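Local coordinates for scarecrow-like protein 3 (Arabidopsis thaliana, PDB 6KPB) that binds zinc finger proteins such as JACKDAW/IDD10 and probably acts as a nuclear GRAS-family transcription factor in plant development, at residues Ala156-Met161 / Gln185-Arg190. Residues are numbered along the deposited sequence; the frame is centred on the assembly and turned at random.
Sequences AILEAM and QAFNSR
Leu158 and Phe187 make the central apolar contact between the C-terminal ends of helices 145-160 and 178-189, and their CA atoms, 7.4 Å apart, are the nearest pair across the two segments. The two side chains run alongside one another in opposite senses, and the leucine divides its methyls between two partners. Its CD2 lies 3.6 Å from Phe187 CD1, oblique to the ring, while its CD1 meets the CB of Ala186, also at 3.6 Å. Further along the ring, Met161 CB approaches the edge close to the ring plane, 4.0 Å from Phe187 CZ. With CG anti to the carbonyl carbon (chi1 -63°) and a bend at chi2, the methionine then turns its end away from the ring, and its side chain also packs on Ala251 and Ala253 of strand 251-257.

The polar link joins the residues that follow the two helices. Arg190 NH2 donates to Met161 O at 2.6 Å with an N-H...O angle of 148°. The acceptor lies in the guanidinium plane, whereas the donor stands 37° out of the carbonyl plane. From CG to NE the arginine chain is extended, which carries the guanidinium across to the other helix end; Phe187 CD1 lies 4.1 Å above one face of the guanidinium, nearer its margin than its centre. NH1 and NE bond to the carbonyls of Glu164 and Gly193, so three backbone oxygens fix the group's orientation. An alanine in place of Arg190 would probably leave the carbonyls of Met161, Glu164 and Gly193 without these donors and take away the group that packs against Phe187 CD1. In the predicted VHIID region, the contact joins the helices preceding and following parallel strand 166-171, consistent with the Rossmann-like alpha/beta core of GRAS domains.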
loop_
_atom_site.group_PDB
_atom_site.type_symbol
_atom_site.label_atom_id
_atom_site.label_comp_id
_atom_site.label_asym_id
_atom_site.label_seq_id
_atom_site.Cartn_x
_atom_site.Cartn_y
_atom_site.Cartn_z
ATOM N N ALA A 156 19.452 32.370 -14.910
ATOM C CA ALA A 156 20.822 32.008 -15.255
ATOM C C ALA A 156 20.902 31.428 -16.661
ATOM O O ALA A 156 21.866 31.684 -17.393
ATOM C CB ALA A 156 21.376 31.017 -14.231
ATOM N N ILE A 157 19.897 30.644 -17.057
ATOM C CA ILE A 157 19.875 30.080 -18.403
ATOM C C ILE A 157 19.663 31.178 -19.438
ATOM O O ILE A 157 20.382 31.251 -20.442
ATOM C CB ILE A 157 18.796 28.987 -18.510
ATOM C CG1 ILE A 157 19.238 27.725 -17.765
ATOM C CG2 ILE A 157 18.482 28.681 -19.970
ATOM C CD1 ILE A 157 18.128 26.715 -17.575
ATOM N N LEU A 158 18.670 32.044 -19.213
ATOM C CA LEU A 158 18.398 33.129 -20.152
ATOM C C LEU A 158 19.628 34.002 -20.365
ATOM O O LEU A 158 19.965 34.350 -21.503
ATOM C CB LEU A 158 17.231 33.976 -19.652
ATOM C CG LEU A 158 15.828 33.562 -20.085
ATOM C CD1 LEU A 158 14.803 34.151 -19.134
ATOM C CD2 LEU A 158 15.561 34.023 -21.505
ATOM N N GLU A 159 20.308 34.365 -19.278
ATOM C CA GLU A 159 21.502 35.193 -19.388
ATOM C C GLU A 159 22.646 34.442 -20.060
ATOM O O GLU A 159 23.474 35.059 -20.740
ATOM C CB GLU A 159 21.898 35.693 -17.999
ATOM C CG GLU A 159 23.383 35.674 -17.678
ATOM C CD GLU A 159 23.656 36.136 -16.260
ATOM O OE1 GLU A 159 24.779 35.913 -15.758
ATOM O OE2 GLU A 159 22.737 36.721 -15.644
ATOM N N ALA A 160 22.701 33.119 -19.900
ATOM C CA ALA A 160 23.705 32.338 -20.613
ATOM C C ALA A 160 23.363 32.199 -22.089
ATOM O O ALA A 160 24.263 32.031 -22.920
ATOM C CB ALA A 160 23.855 30.958 -19.974
ATOM N N MET A 161 22.077 32.270 -22.435
ATOM C CA MET A 161 21.618 32.082 -23.804
ATOM C C MET A 161 21.375 33.400 -24.531
ATOM O O MET A 161 20.624 33.429 -25.511
ATOM C CB MET A 161 20.347 31.231 -23.822
ATOM C CG MET A 161 20.538 29.825 -23.282
ATOM S SD MET A 161 21.997 29.031 -23.972
ATOM C CE MET A 161 21.795 27.357 -23.374
ATOM N N GLN A 185 7.807 31.443 -22.137
ATOM C CA GLN A 185 7.300 32.802 -22.294
ATOM C C GLN A 185 8.431 33.822 -22.262
ATOM O O GLN A 185 8.418 34.800 -23.019
ATOM C CB GLN A 185 6.273 33.108 -21.202
ATOM C CG GLN A 185 5.841 34.567 -21.139
ATOM C CD GLN A 185 5.091 35.012 -22.380
ATOM O OE1 GLN A 185 3.891 34.767 -22.516
ATOM N NE2 GLN A 185 5.796 35.671 -23.294
ATOM N N ALA A 186 9.420 33.610 -21.391
ATOM C CA ALA A 186 10.521 34.561 -21.273
ATOM C C ALA A 186 11.377 34.574 -22.533
ATOM O O ALA A 186 11.789 35.644 -22.999
ATOM C CB ALA A 186 11.365 34.228 -20.046
ATOM N N PHE A 187 11.658 33.395 -23.095
ATOM C CA PHE A 187 12.362 33.330 -24.373
ATOM C C PHE A 187 11.585 34.055 -25.463
ATOM O O PHE A 187 12.176 34.736 -26.310
ATOM C CB PHE A 187 12.598 31.873 -24.770
ATOM C CG PHE A 187 13.945 31.338 -24.370
ATOM C CD1 PHE A 187 15.078 32.129 -24.470
ATOM C CD2 PHE A 187 14.078 30.043 -23.898
ATOM C CE1 PHE A 187 16.318 31.638 -24.104
ATOM C CE2 PHE A 187 15.315 29.545 -23.532
ATOM C CZ PHE A 187 16.436 30.345 -23.634
ATOM N N ASN A 188 10.258 33.924 -25.455
ATOM C CA ASN A 188 9.446 34.575 -26.477
ATOM C C ASN A 188 9.437 36.088 -26.306
ATOM O O ASN A 188 9.314 36.821 -27.294
ATOM C CB ASN A 188 8.020 34.028 -26.440
ATOM C CG ASN A 188 7.313 34.154 -27.773
ATOM O OD1 ASN A 188 7.633 35.022 -28.582
ATOM N ND2 ASN A 188 6.345 33.279 -28.010
ATOM N N SER A 189 9.570 36.574 -25.075
ATOM C CA SER A 189 9.512 38.003 -24.806
ATOM C C SER A 189 10.860 38.701 -24.933
ATOM O O SER A 189 10.896 39.936 -24.937
ATOM C CB SER A 189 8.949 38.255 -23.403
ATOM O OG SER A 189 7.678 37.646 -23.248
ATOM N N ARG A 190 11.959 37.957 -25.038
ATOM C CA ARG A 190 13.268 38.590 -25.041
ATOM C C ARG A 190 13.443 39.435 -26.303
ATOM O O ARG A 190 12.900 39.103 -27.361
ATOM C CB ARG A 190 14.380 37.547 -24.927
ATOM C CG ARG A 190 14.727 36.790 -26.200
ATOM C CD ARG A 190 16.013 36.001 -25.993
ATOM N NE ARG A 190 16.390 35.198 -27.153
ATOM C CZ ARG A 190 17.505 34.478 -27.225
ATOM N NH1 ARG A 190 17.777 33.774 -28.315
ATOM N NH2 ARG A 190 18.353 34.466 -26.205
#